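Side-chain contacts in putative polyprenyl synthetase (Streptomyces coelicolor, PDB 3NF2), which probably catalyses the condensation of isoprenoid diphosphates into longer prenyl diphosphates, as a magnesium-dependent member of the FPP/GGPP synthase family: residues A[42-47]-A[110-115]; A[53-58]-A[102-107]; A[207-212]-A[330-335]. One frame throughout, in Å; residues are numbered along the deposited sequence.

Interaction 1 (A[42-47]-A[110-115]); sequences IDAQGN and WKVHGP. With SO4 (sulfate ion), chain E.
Ala44 lays its methyl group against one branch of Val112, with Ala44 CB 3.8 Å from Val112 CG1. Val112 CG1 stands anti to the backbone N (chi1 -176°), and it also sits over the centre of the His113 ring, 3.7 Å above its plane; one carbon thus packs on Ala44 and on the imidazole. The polar link runs through the imidazole edge. His113 NE2 lies 2.8 Å from a water, and that water donates to Asp43 O over 2.8 Å. From its other nitrogen, His113 ND1 donates to O4 of a sulfate at 2.9 Å with an N-H...O angle of 147°, and more weakly to sulfate O2. Water and sulfur both lie near the ring plane. The loop side is shaped by a type I turn from Asp43 to Gly46 and by an Asx turn, in which Asp43 OD2 uses its anti lone pair for Gln45 N at 3.0 Å. Replacing His113 by leucine would probably cost the water its imidazole partner and the sulfate this donor. This is surface packing: the loop after helix 31-38 meets the end of helix 109-113, while Val112 and His113 also rest on Tyr37 and Val34 of helix 31-38.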
ATOM      1  N   ILE A  42      -2.634  14.055  18.076  1.00 41.83           N
ATOM      2  CA  ILE A  42      -3.347  13.563  19.255  1.00 44.25           C
ATOM      3  C   ILE A  42      -2.478  12.495  19.913  1.00 47.48           C
ATOM      4  O   ILE A  42      -1.596  11.938  19.254  1.00 44.56           O
ATOM      5  CB  ILE A  42      -4.771  12.963  18.941  1.00 42.59           C
ATOM      6  CG1 ILE A  42      -4.679  11.695  18.086  1.00 43.55           C
ATOM      7  CG2 ILE A  42      -5.724  14.001  18.300  1.00 43.23           C
ATOM      8  CD1 ILE A  42      -6.023  11.006  17.888  1.00 41.91           C
ATOM      9  N   ASP A  43      -2.722  12.223  21.199  1.00 53.22           N
ATOM     10  CA  ASP A  43      -1.954  11.222  21.958  1.00 59.97           C
ATOM     11  C   ASP A  43      -2.646   9.855  21.983  1.00 60.35           C
ATOM     12  O   ASP A  43      -3.604   9.636  21.244  1.00 62.68           O
ATOM     13  CB  ASP A  43      -1.622  11.725  23.379  1.00 61.45           C
ATOM     14  CG  ASP A  43      -2.864  12.043  24.210  1.00 72.41           C
ATOM     15  OD1 ASP A  43      -2.904  13.145  24.798  1.00 76.62           O
ATOM     16  OD2 ASP A  43      -3.792  11.207  24.286  1.00 75.30           O
ATOM     17  N   ALA A  44      -2.173   8.956  22.845  1.00 60.99           N
ATOM     18  CA  ALA A  44      -2.636   7.556  22.872  1.00 63.01           C
ATOM     19  C   ALA A  44      -4.099   7.365  23.285  1.00 65.25           C
ATOM     20  O   ALA A  44      -4.734   6.381  22.895  1.00 67.39           O
ATOM     21  CB  ALA A  44      -1.720   6.703  23.750  1.00 61.92           C
ATOM     22  N   GLN A  45      -4.627   8.298  24.071  1.00 65.95           N
ATOM     23  CA  GLN A  45      -6.034   8.257  24.456  1.00 67.04           C
ATOM     24  C   GLN A  45      -6.888   9.277  23.685  1.00 64.75           C
ATOM     25  O   GLN A  45      -8.039   9.537  24.045  1.00 61.65           O
ATOM     26  CB  GLN A  45      -6.193   8.410  25.976  1.00 73.49           C
ATOM     27  CG  GLN A  45      -5.412   9.565  26.590  1.00 79.34           C
ATOM     28  CD  GLN A  45      -5.503   9.611  28.105  1.00 91.38           C
ATOM     29  OE1 GLN A  45      -5.140  10.611  28.727  1.00 92.55           O
ATOM     30  NE2 GLN A  45      -5.988   8.529  28.709  1.00 94.36           N
ATOM     31  N   GLY A  46      -6.309   9.854  22.631  1.00 59.28           N
ATOM     32  CA  GLY A  46      -7.065  10.644  21.656  1.00 53.69           C
ATOM     33  C   GLY A  46      -7.225  12.118  21.974  1.00 55.59           C
ATOM     34  O   GLY A  46      -7.992  12.819  21.309  1.00 55.09           O
ATOM     35  N   ASN A  47      -6.501  12.588  22.988  1.00 54.47           N
ATOM     36  CA  ASN A  47      -6.509  14.001  23.361  1.00 57.54           C
ATOM     37  C   ASN A  47      -5.386  14.710  22.618  1.00 55.80           C
ATOM     38  O   ASN A  47      -4.382  14.077  22.324  1.00 55.72           O
ATOM     39  CB  ASN A  47      -6.341  14.155  24.879  1.00 57.37           C
ATOM     40  CG  ASN A  47      -7.363  13.356  25.664  1.00 62.34           C
ATOM     41  OD1 ASN A  47      -8.509  13.183  25.238  1.00 66.98           O
ATOM     42  ND2 ASN A  47      -6.948  12.857  26.820  1.00 73.43           N
ATOM     43  N   TRP A 110       1.454   0.803  15.718  1.00 43.19           N
ATOM     44  CA  TRP A 110       1.142  -0.613  15.923  1.00 50.54           C
ATOM     45  C   TRP A 110       1.089  -0.995  17.412  1.00 52.53           C
ATOM     46  O   TRP A 110       0.246  -1.787  17.810  1.00 53.79           O
ATOM     47  CB  TRP A 110       2.052  -1.538  15.093  1.00 44.01           C
ATOM     48  CG  TRP A 110       3.468  -1.633  15.571  1.00 49.05           C
ATOM     49  CD1 TRP A 110       4.539  -0.930  15.097  1.00 47.37           C
ATOM     50  CD2 TRP A 110       3.978  -2.500  16.601  1.00 45.93           C
ATOM     51  NE1 TRP A 110       5.679  -1.295  15.770  1.00 49.43           N
ATOM     52  CE2 TRP A 110       5.366  -2.253  16.700  1.00 49.02           C
ATOM     53  CE3 TRP A 110       3.394  -3.453  17.455  1.00 54.34           C
ATOM     54  CZ2 TRP A 110       6.183  -2.921  17.626  1.00 52.34           C
ATOM     55  CZ3 TRP A 110       4.206  -4.119  18.375  1.00 55.95           C
ATOM     56  CH2 TRP A 110       5.587  -3.845  18.453  1.00 50.61           C
ATOM     57  N   LYS A 111       1.975  -0.409  18.218  1.00 53.52           N
ATOM     58  CA  LYS A 111       1.969  -0.584  19.674  1.00 56.31           C
ATOM     59  C   LYS A 111       0.707  -0.041  20.356  1.00 57.07           C
ATOM     60  O   LYS A 111       0.164  -0.661  21.273  1.00 54.29           O
ATOM     61  CB  LYS A 111       3.211   0.059  20.297  1.00 54.20           C
ATOM     62  CG  LYS A 111       4.180  -0.934  20.917  1.00 67.58           C
ATOM     63  CD  LYS A 111       3.965  -1.050  22.427  1.00 77.28           C
ATOM     64  CE  LYS A 111       4.703  -2.251  23.002  1.00 82.98           C
ATOM     65  NZ  LYS A 111       4.920  -2.127  24.472  1.00 79.84           N
ATOM     66  N   VAL A 112       0.241   1.114  19.900  1.00 56.06           N
ATOM     67  CA  VAL A 112      -0.904   1.769  20.513  1.00 53.55           C
ATOM     68  C   VAL A 112      -2.215   1.201  19.985  1.00 56.59           C
ATOM     69  O   VAL A 112      -3.091   0.816  20.760  1.00 60.30           O
ATOM     70  CB  VAL A 112      -0.838   3.303  20.301  1.00 52.59           C
ATOM     71  CG1 VAL A 112      -1.970   4.015  21.015  1.00 40.18           C
ATOM     72  CG2 VAL A 112       0.461   3.815  20.814  1.00 52.27           C
ATOM     73  N   HIS A 113      -2.338   1.128  18.664  1.00 56.60           N
ATOM     74  CA  HIS A 113      -3.616   0.811  18.044  1.00 51.41           C
ATOM     75  C   HIS A 113      -3.716  -0.585  17.407  1.00 50.97           C
ATOM     76  O   HIS A 113      -4.770  -0.959  16.869  1.00 51.15           O
ATOM     77  CB  HIS A 113      -4.001   1.923  17.074  1.00 48.67           C
ATOM     78  CG  HIS A 113      -4.284   3.234  17.749  1.00 53.70           C
ATOM     79  ND1 HIS A 113      -5.290   3.389  18.682  1.00 46.98           N
ATOM     80  CD2 HIS A 113      -3.698   4.451  17.624  1.00 45.65           C
ATOM     81  CE1 HIS A 113      -5.310   4.643  19.103  1.00 45.47           C
ATOM     82  NE2 HIS A 113      -4.358   5.310  18.473  1.00 47.57           N
ATOM     83  N   GLY A 114      -2.637  -1.359  17.504  1.00 48.32           N
ATOM     84  CA  GLY A 114      -2.600  -2.713  16.945  1.00 43.39           C
ATOM     85  C   GLY A 114      -1.941  -2.741  15.576  1.00 42.94           C
ATOM     86  O   GLY A 114      -1.928  -1.720  14.874  1.00 41.49           O
ATOM     87  N   PRO A 115      -1.366  -3.899  15.200  1.00 44.55           N
ATOM     88  CA  PRO A 115      -0.808  -4.135  13.865  1.00 46.75           C
ATOM     89  C   PRO A 115      -1.790  -3.889  12.716  1.00 51.43           C
ATOM     90  O   PRO A 115      -1.401  -3.265  11.724  1.00 50.99           O
ATOM     91  CB  PRO A 115      -0.391  -5.618  13.893  1.00 49.94           C
ATOM     92  CG  PRO A 115      -0.730  -6.135  15.256  1.00 49.30           C
ATOM     93  CD  PRO A 115      -0.982  -4.962  16.146  1.00 45.66           C
TER
HETATM   94  S   SO4 E   4      -7.968   1.393  19.718  1.00117.97           S
HETATM   95  O1  SO4 E   4      -9.305   0.826  19.535  1.00117.47           O
HETATM   96  O2  SO4 E   4      -8.078   2.821  20.006  1.00115.62           O
HETATM   97  O3  SO4 E   4      -7.304   0.724  20.835  1.00116.20           O
HETATM   98  O4  SO4 E   4      -7.193   1.198  18.495  1.00115.66           O
HETATM   99  O   HOH W   1      -4.638   7.925  19.354  1.00 55.91           O

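Interaction 2 (A[53-58]-A[102-107]); sequences GGKAVR and QRRHRD. With SO4 (sulfate ion), chain B.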
ATOM      1  N   GLY A  53       6.312  18.180  14.708  1.00114.11           N
ATOM      2  CA  GLY A  53       7.002  18.734  13.540  1.00114.14           C
ATOM      3  C   GLY A  53       8.477  18.389  13.474  1.00114.12           C
ATOM      4  O   GLY A  53       9.293  18.963  14.197  1.00113.79           O
ATOM      5  N   GLY A  54       8.811  17.431  12.612  1.00113.06           N
ATOM      6  CA  GLY A  54      10.193  17.014  12.415  1.00110.06           C
ATOM      7  C   GLY A  54      10.900  17.923  11.430  1.00108.86           C
ATOM      8  O   GLY A  54      10.936  19.142  11.605  1.00108.77           O
ATOM      9  N   LYS A  55      11.458  17.321  10.385  1.00106.94           N
ATOM     10  CA  LYS A  55      12.179  18.068   9.358  1.00103.15           C
ATOM     11  C   LYS A  55      11.289  18.315   8.148  1.00 97.48           C
ATOM     12  O   LYS A  55      10.294  17.610   7.940  1.00 97.13           O
ATOM     13  CB  LYS A  55      13.434  17.313   8.932  1.00105.51           C
ATOM     14  CG  LYS A  55      14.443  17.040  10.049  1.00107.96           C
ATOM     15  CD  LYS A  55      15.314  15.812   9.757  1.00110.01           C
ATOM     16  CE  LYS A  55      16.091  15.934   8.439  1.00111.19           C
ATOM     17  NZ  LYS A  55      15.327  15.404   7.253  1.00108.06           N
ATOM     18  N   ALA A  56      11.661  19.307   7.347  1.00 88.14           N
ATOM     19  CA  ALA A  56      10.832  19.729   6.228  1.00 80.98           C
ATOM     20  C   ALA A  56      11.598  19.830   4.913  1.00 75.63           C
ATOM     21  O   ALA A  56      11.261  20.656   4.059  1.00 74.93           O
ATOM     22  CB  ALA A  56      10.157  21.049   6.554  1.00 84.06           C
ATOM     23  N   VAL A  57      12.603  18.971   4.741  1.00 68.20           N
ATOM     24  CA  VAL A  57      13.450  18.997   3.550  1.00 60.43           C
ATOM     25  C   VAL A  57      12.653  18.685   2.280  1.00 57.76           C
ATOM     26  O   VAL A  57      12.680  19.473   1.324  1.00 55.19           O
ATOM     27  CB  VAL A  57      14.667  18.041   3.677  1.00 60.49           C
ATOM     28  CG1 VAL A  57      15.531  18.104   2.423  1.00 57.25           C
ATOM     29  CG2 VAL A  57      15.494  18.387   4.901  1.00 60.95           C
ATOM     30  N   ARG A  58      11.939  17.557   2.286  1.00 50.35           N
ATOM     31  CA  ARG A  58      11.134  17.133   1.128  1.00 51.64           C
ATOM     32  C   ARG A  58      10.050  18.145   0.663  1.00 47.32           C
ATOM     33  O   ARG A  58       9.968  18.438  -0.548  1.00 45.51           O
ATOM     34  CB  ARG A  58      10.539  15.723   1.323  1.00 47.02           C
ATOM     35  CG  ARG A  58      11.545  14.607   1.585  1.00 51.74           C
ATOM     36  CD  ARG A  58      10.850  13.322   2.077  1.00 55.87           C
ATOM     37  NE  ARG A  58      10.027  13.582   3.254  1.00 47.46           N
ATOM     38  CZ  ARG A  58      10.392  13.335   4.509  1.00 56.50           C
ATOM     39  NH1 ARG A  58      11.561  12.772   4.779  1.00 51.96           N
ATOM     40  NH2 ARG A  58       9.570  13.639   5.503  1.00 55.56           N
ATOM     41  N   GLN A 102       8.964   2.170  19.145  1.00 62.59           N
ATOM     42  CA  GLN A 102       9.086   3.617  19.353  1.00 60.66           C
ATOM     43  C   GLN A 102       9.635   4.343  18.119  1.00 58.02           C
ATOM     44  O   GLN A 102      10.411   3.780  17.348  1.00 56.99           O
ATOM     45  CB  GLN A 102      10.008   3.893  20.544  1.00 57.04           C
ATOM     46  CG  GLN A 102       9.564   5.021  21.454  1.00 64.30           C
ATOM     47  CD  GLN A 102       9.024   4.524  22.784  1.00 69.48           C
ATOM     48  OE1 GLN A 102       9.089   3.331  23.087  1.00 77.90           O
ATOM     49  NE2 GLN A 102       8.491   5.438  23.588  1.00 66.07           N
ATOM     50  N   ARG A 103       9.213   5.596  17.954  1.00 58.90           N
ATOM     51  CA  ARG A 103       9.722   6.512  16.936  1.00 60.33           C
ATOM     52  C   ARG A 103       9.567   7.933  17.474  1.00 63.17           C
ATOM     53  O   ARG A 103       8.467   8.330  17.879  1.00 60.07           O
ATOM     54  CB  ARG A 103       8.965   6.348  15.611  1.00 61.21           C
ATOM     55  CG  ARG A 103       9.042   7.562  14.672  1.00 62.63           C
ATOM     56  CD  ARG A 103       8.502   7.251  13.285  1.00 65.14           C
ATOM     57  NE  ARG A 103       9.234   6.147  12.662  1.00 73.83           N
ATOM     58  CZ  ARG A 103      10.379   6.273  11.992  1.00 69.70           C
ATOM     59  NH1 ARG A 103      10.942   7.467  11.835  1.00 67.99           N
ATOM     60  NH2 ARG A 103      10.960   5.197  11.472  1.00 58.08           N
ATOM     61  N   ARG A 104      10.677   8.678  17.474  1.00 68.96           N
ATOM     62  CA  ARG A 104      10.787  10.007  18.105  1.00 71.05           C
ATOM     63  C   ARG A 104      10.298  10.002  19.560  1.00 70.08           C
ATOM     64  O   ARG A 104       9.524  10.874  19.974  1.00 71.72           O
ATOM     65  CB  ARG A 104      10.095  11.094  17.269  1.00 72.49           C
ATOM     66  CG  ARG A 104      10.714  11.287  15.897  1.00 78.76           C
ATOM     67  CD  ARG A 104      10.490  12.699  15.383  1.00 93.45           C
ATOM     68  NE  ARG A 104      11.565  13.106  14.476  1.00102.09           N
ATOM     69  CZ  ARG A 104      11.473  13.124  13.148  1.00102.03           C
ATOM     70  NH1 ARG A 104      10.343  12.772  12.544  1.00 98.30           N
ATOM     71  NH2 ARG A 104      12.515  13.508  12.421  1.00100.21           N
ATOM     72  N   HIS A 105      10.745   8.984  20.302  1.00 69.59           N
ATOM     73  CA  HIS A 105      10.444   8.771  21.734  1.00 70.85           C
ATOM     74  C   HIS A 105       8.963   8.548  22.086  1.00 68.10           C
ATOM     75  O   HIS A 105       8.590   8.539  23.259  1.00 70.30           O
ATOM     76  CB  HIS A 105      11.097   9.859  22.604  1.00 71.68           C
ATOM     77  CG  HIS A 105      12.556  10.041  22.324  1.00 74.75           C
ATOM     78  ND1 HIS A 105      13.518   9.181  22.808  1.00 71.99           N
ATOM     79  CD2 HIS A 105      13.213  10.962  21.580  1.00 78.39           C
ATOM     80  CE1 HIS A 105      14.708   9.574  22.388  1.00 75.39           C
ATOM     81  NE2 HIS A 105      14.550  10.651  21.640  1.00 78.77           N
ATOM     82  N   ARG A 106       8.143   8.354  21.054  1.00 65.55           N
ATOM     83  CA  ARG A 106       6.710   8.105  21.180  1.00 60.77           C
ATOM     84  C   ARG A 106       6.417   6.715  20.666  1.00 55.47           C
ATOM     85  O   ARG A 106       7.015   6.283  19.678  1.00 57.74           O
ATOM     86  CB  ARG A 106       5.921   9.106  20.328  1.00 61.20           C
ATOM     87  CG  ARG A 106       5.407  10.350  21.054  1.00 68.15           C
ATOM     88  CD  ARG A 106       4.780  11.346  20.067  1.00 68.68           C
ATOM     89  NE  ARG A 106       4.240  10.658  18.895  1.00 75.07           N
ATOM     90  CZ  ARG A 106       2.949  10.441  18.654  1.00 68.49           C
ATOM     91  NH1 ARG A 106       2.008  10.880  19.486  1.00 62.27           N
ATOM     92  NH2 ARG A 106       2.603   9.788  17.556  1.00 57.31           N
ATOM     93  N   ASP A 107       5.489   6.021  21.319  1.00 52.06           N
ATOM     94  CA  ASP A 107       5.020   4.714  20.848  1.00 52.20           C
ATOM     95  C   ASP A 107       4.547   4.751  19.391  1.00 50.51           C
ATOM     96  O   ASP A 107       3.906   5.707  18.954  1.00 52.56           O
ATOM     97  CB  ASP A 107       3.895   4.192  21.740  1.00 55.32           C
ATOM     98  CG  ASP A 107       4.402   3.595  23.036  1.00 61.51           C
ATOM     99  OD1 ASP A 107       5.628   3.378  23.167  1.00 64.79           O
ATOM    100  OD2 ASP A 107       3.562   3.339  23.926  1.00 59.65           O
TER
HETATM  101  S   SO4 B   1      11.116  13.210   8.841  1.00 77.46           S
HETATM  102  O1  SO4 B   1       9.936  13.801   8.209  1.00 65.52           O
HETATM  103  O2  SO4 B   1      11.654  14.171   9.802  1.00 78.40           O
HETATM  104  O3  SO4 B   1      10.715  11.970   9.515  1.00 66.70           O
HETATM  105  O4  SO4 B   1      12.156  12.904   7.849  1.00 60.05           O
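The Gly-Gly-Lys-x-x-Arg motif of trans-prenyltransferases, residues 53-58, faces Arg104 of the arginine pair that follows the aspartate-rich motif, and a sulfate joins them. Gly54 CA sits over the centre of the Arg104 guanidinium, 4.1 Å above its plane; the approach suits glycine, since a beta carbon at this position would come within 2.9 Å of Arg104 NH1. The sulfate lies off the edge of that guanidinium, near its plane, where Arg104 NH2 donates to O2 at 2.8 Å and Arg104 NH1 to O3 at 3.2 Å. A further donor to O2 comes from the backbone: Lys55 N, at 3.2 Å and nearly straight (166°). Arg58 grips the anion from another side with two N-H groups, NH2 to O1 at 2.7 Å and NH1 to O4 at 3.1 Å; a bend at chi3 (-55°) turns its end toward the anion. In relatives the equivalent lysine and arginines bind the diphosphate of isopentenyl diphosphate; the sulfate, probably from the crystallisation liquor, is consistent with that role. Arg104 stands on the type I' turn between strands 102-103 and 106-107. Arg58, just inside helix 57-67, is steadied by a salt bridge from NE to Glu84 of helix 77-98 and packs on Leu187 and Leu188 of helix 173-198.

Interaction 3 (A[207-212]-A[330-335]); sequences DTLEKY and DRFTAL
Tyr212 and Phe332 are held together first by a hydrogen bond: Tyr212 OH donates to the backbone carbonyl Phe332 O at 2.8 Å. The hydroxyl is tilted 30° from the carbonyl plane. The same two residues form an aromatic pair. The Phe332 edge is directed at the face of Tyr212 in an offset edge-to-face stack, with centroids 5.3 Å apart and planes at 84°; between the rings the closest atoms are Phe332 CD2 and Tyr212 CE1, 3.4 Å apart. With CG anti to the backbone N (chi1 157°), the tyrosine ring spans the gap to the other helix. That gap is wide for a helix pair: in this all-helical isoprenoid synthase fold the segments of helix 203-230 and helix 326-339 run roughly parallel, their axes 13.1 Å apart, and large side chains do the bridging. A further apolar contact beside the rings is Leu209 CD2 at 4.4 Å from Phe332 CZ; Leu335 CB lies near the hydroxyl, 4.3 Å from Tyr212 OH. Leu319 of helix 300-319 packs on both aromatic residues, Leu61 and Leu64 of helix 57-67 touch Phe332, and Ser192 of helix 173-198 touches Tyr212.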
ATOM      1  N   ASP A 207      14.333  14.295 -15.128  1.00 65.53           N
ATOM      2  CA  ASP A 207      15.252  13.242 -14.785  1.00 68.44           C
ATOM      3  C   ASP A 207      16.453  13.841 -14.158  1.00 67.29           C
ATOM      4  O   ASP A 207      17.036  13.259 -13.280  1.00 71.28           O
ATOM      5  CB  ASP A 207      15.753  12.544 -16.018  1.00 70.38           C
ATOM      6  CG  ASP A 207      14.690  11.898 -16.767  1.00 72.45           C
ATOM      7  OD1 ASP A 207      13.540  12.028 -16.377  1.00 73.14           O
ATOM      8  OD2 ASP A 207      14.992  11.239 -17.751  1.00 85.59           O
ATOM      9  N   THR A 208      16.878  14.968 -14.669  1.00 58.58           N
ATOM     10  CA  THR A 208      18.068  15.578 -14.163  1.00 54.16           C
ATOM     11  C   THR A 208      17.896  16.035 -12.744  1.00 54.15           C
ATOM     12  O   THR A 208      18.749  15.877 -11.928  1.00 56.15           O
ATOM     13  CB  THR A 208      18.557  16.667 -15.096  1.00 57.51           C
ATOM     14  OG1 THR A 208      18.925  16.063 -16.334  1.00 52.05           O
ATOM     15  CG2 THR A 208      19.734  17.356 -14.536  1.00 49.74           C
ATOM     16  N   LEU A 209      16.756  16.593 -12.454  1.00 54.45           N
ATOM     17  CA  LEU A 209      16.433  17.032 -11.090  1.00 54.00           C
ATOM     18  C   LEU A 209      16.328  15.842 -10.148  1.00 51.50           C
ATOM     19  O   LEU A 209      16.619  15.952  -8.966  1.00 48.78           O
ATOM     20  CB  LEU A 209      15.114  17.810 -11.064  1.00 59.65           C
ATOM     21  CG  LEU A 209      15.061  19.199 -11.704  1.00 59.01           C
ATOM     22  CD1 LEU A 209      13.652  19.460 -12.176  1.00 64.26           C
ATOM     23  CD2 LEU A 209      15.504  20.272 -10.722  1.00 53.01           C
ATOM     24  N   GLU A 210      15.896  14.716 -10.700  1.00 54.04           N
ATOM     25  CA  GLU A 210      15.875  13.430 -10.025  1.00 55.89           C
ATOM     26  C   GLU A 210      17.298  12.995  -9.648  1.00 55.73           C
ATOM     27  O   GLU A 210      17.546  12.567  -8.516  1.00 54.77           O
ATOM     28  CB  GLU A 210      15.216  12.417 -10.959  1.00 58.72           C
ATOM     29  CG  GLU A 210      14.756  11.127 -10.346  1.00 70.14           C
ATOM     30  CD  GLU A 210      13.875  10.337 -11.292  1.00 81.12           C
ATOM     31  OE1 GLU A 210      14.380   9.383 -11.925  1.00 78.49           O
ATOM     32  OE2 GLU A 210      12.678  10.686 -11.414  1.00 89.35           O
ATOM     33  N   LYS A 211      18.235  13.141 -10.586  1.00 56.74           N
ATOM     34  CA  LYS A 211      19.648  12.830 -10.336  1.00 54.61           C
ATOM     35  C   LYS A 211      20.247  13.711  -9.230  1.00 55.13           C
ATOM     36  O   LYS A 211      21.004  13.232  -8.386  1.00 53.82           O
ATOM     37  CB  LYS A 211      20.461  12.917 -11.628  1.00 57.36           C
ATOM     38  CG  LYS A 211      20.238  11.712 -12.551  1.00 72.05           C
ATOM     39  CD  LYS A 211      20.619  11.989 -14.010  1.00 77.60           C
ATOM     40  CE  LYS A 211      20.359  10.758 -14.883  1.00 75.25           C
ATOM     41  NZ  LYS A 211      20.242  11.078 -16.338  1.00 72.32           N
ATOM     42  N   TYR A 212      19.868  14.983  -9.218  1.00 48.75           N
ATOM     43  CA  TYR A 212      20.231  15.870  -8.127  1.00 47.47           C
ATOM     44  C   TYR A 212      19.695  15.347  -6.791  1.00 50.22           C
ATOM     45  O   TYR A 212      20.426  15.298  -5.798  1.00 48.33           O
ATOM     46  CB  TYR A 212      19.715  17.291  -8.405  1.00 45.27           C
ATOM     47  CG  TYR A 212      19.535  18.130  -7.163  1.00 44.41           C
ATOM     48  CD1 TYR A 212      18.293  18.226  -6.537  1.00 38.65           C
ATOM     49  CD2 TYR A 212      20.607  18.818  -6.605  1.00 42.37           C
ATOM     50  CE1 TYR A 212      18.132  18.971  -5.371  1.00 41.91           C
ATOM     51  CE2 TYR A 212      20.453  19.586  -5.444  1.00 40.29           C
ATOM     52  CZ  TYR A 212      19.210  19.663  -4.835  1.00 43.82           C
ATOM     53  OH  TYR A 212      19.044  20.421  -3.683  1.00 40.06           O
ATOM     54  N   ASP A 330      20.262  28.682  -6.875  1.00 70.88           N
ATOM     55  CA  ASP A 330      20.894  29.099  -5.618  1.00 70.28           C
ATOM     56  C   ASP A 330      20.199  28.491  -4.402  1.00 68.59           C
ATOM     57  O   ASP A 330      20.853  28.093  -3.431  1.00 62.42           O
ATOM     58  CB  ASP A 330      20.893  30.632  -5.492  1.00 72.23           C
ATOM     59  CG  ASP A 330      22.134  31.288  -6.109  1.00 76.06           C
ATOM     60  OD1 ASP A 330      22.534  32.368  -5.613  1.00 70.22           O
ATOM     61  OD2 ASP A 330      22.712  30.736  -7.076  1.00 73.33           O
ATOM     62  N   ARG A 331      18.871  28.424  -4.464  1.00 68.14           N
ATOM     63  CA  ARG A 331      18.076  27.857  -3.382  1.00 68.26           C
ATOM     64  C   ARG A 331      18.277  26.338  -3.271  1.00 64.52           C
ATOM     65  O   ARG A 331      18.404  25.803  -2.166  1.00 58.33           O
ATOM     66  CB  ARG A 331      16.600  28.237  -3.548  1.00 69.74           C
ATOM     67  CG  ARG A 331      16.261  29.615  -2.985  1.00 76.61           C
ATOM     68  CD  ARG A 331      14.869  30.081  -3.390  1.00 87.47           C
ATOM     69  NE  ARG A 331      14.347  31.085  -2.460  1.00 96.93           N
ATOM     70  CZ  ARG A 331      13.142  31.647  -2.545  1.00 97.46           C
ATOM     71  NH1 ARG A 331      12.764  32.544  -1.640  1.00 91.90           N
ATOM     72  NH2 ARG A 331      12.312  31.320  -3.531  1.00 96.69           N
ATOM     73  N   PHE A 332      18.346  25.665  -4.418  1.00 61.03           N
ATOM     74  CA  PHE A 332      18.625  24.229  -4.473  1.00 62.93           C
ATOM     75  C   PHE A 332      20.027  23.892  -3.957  1.00 64.20           C
ATOM     76  O   PHE A 332      20.229  22.873  -3.289  1.00 68.42           O
ATOM     77  CB  PHE A 332      18.490  23.733  -5.906  1.00 63.63           C
ATOM     78  CG  PHE A 332      17.119  23.245  -6.266  1.00 64.54           C
ATOM     79  CD1 PHE A 332      16.246  24.047  -6.980  1.00 55.85           C
ATOM     80  CD2 PHE A 332      16.712  21.962  -5.919  1.00 65.85           C
ATOM     81  CE1 PHE A 332      14.984  23.582  -7.325  1.00 63.80           C
ATOM     82  CE2 PHE A 332      15.453  21.487  -6.267  1.00 67.45           C
ATOM     83  CZ  PHE A 332      14.588  22.297  -6.968  1.00 65.13           C
ATOM     84  N   THR A 333      20.985  24.756  -4.286  1.00 60.80           N
ATOM     85  CA  THR A 333      22.369  24.653  -3.824  1.00 58.88           C
ATOM     86  C   THR A 333      22.490  24.783  -2.298  1.00 57.54           C
ATOM     87  O   THR A 333      23.264  24.060  -1.677  1.00 65.50           O
ATOM     88  CB  THR A 333      23.258  25.690  -4.570  1.00 62.55           C
ATOM     89  OG1 THR A 333      23.426  25.277  -5.938  1.00 56.05           O
ATOM     90  CG2 THR A 333      24.639  25.873  -3.907  1.00 59.35           C
ATOM     91  N   ALA A 334      21.700  25.666  -1.697  1.00 52.83           N
ATOM     92  CA  ALA A 334      21.779  25.916  -0.259  1.00 58.13           C
ATOM     93  C   ALA A 334      21.173  24.804   0.596  1.00 62.63           C
ATOM     94  O   ALA A 334      21.613  24.583   1.730  1.00 67.63           O
ATOM     95  CB  ALA A 334      21.145  27.257   0.087  1.00 57.98           C
ATOM     96  N   LEU A 335      20.157  24.122   0.066  1.00 64.03           N
ATOM     97  CA  LEU A 335      19.577  22.957   0.737  1.00 63.25           C
ATOM     98  C   LEU A 335      20.595  21.828   0.794  1.00 63.51           C
ATOM     99  O   LEU A 335      20.741  21.164   1.825  1.00 61.37           O
ATOM    100  CB  LEU A 335      18.308  22.487   0.027  1.00 62.78           C
ATOM    101  CG  LEU A 335      17.053  23.324   0.281  1.00 65.82           C
ATOM    102  CD1 LEU A 335      15.994  23.003  -0.743  1.00 65.42           C
ATOM    103  CD2 LEU A 335      16.506  23.129   1.694  1.00 59.99           C
TER

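From the N terminus, the loop after helix 31-38 opens interaction 1, which closes only when the chain reaches helix 109-113. Interaction 2 is nested inside that loop: it starts at the head of helix 57-67 and closes at the hairpin 102-107, directly before helix 109-113. The two contacts touch where Val112 CG2 lies 3.6 Å from Asp107 CB, at the step from strand 106-107 into helix 109-113. Interaction 3 follows in series, tying helix 203-230 to the C-terminal helix 326-339. Its centre is about 38 Å from that of interaction 1, across the centre of the chain, yet helix 57-67 connects it to interaction 2, carrying Arg58 at one and Leu61 and Leu64 at the other.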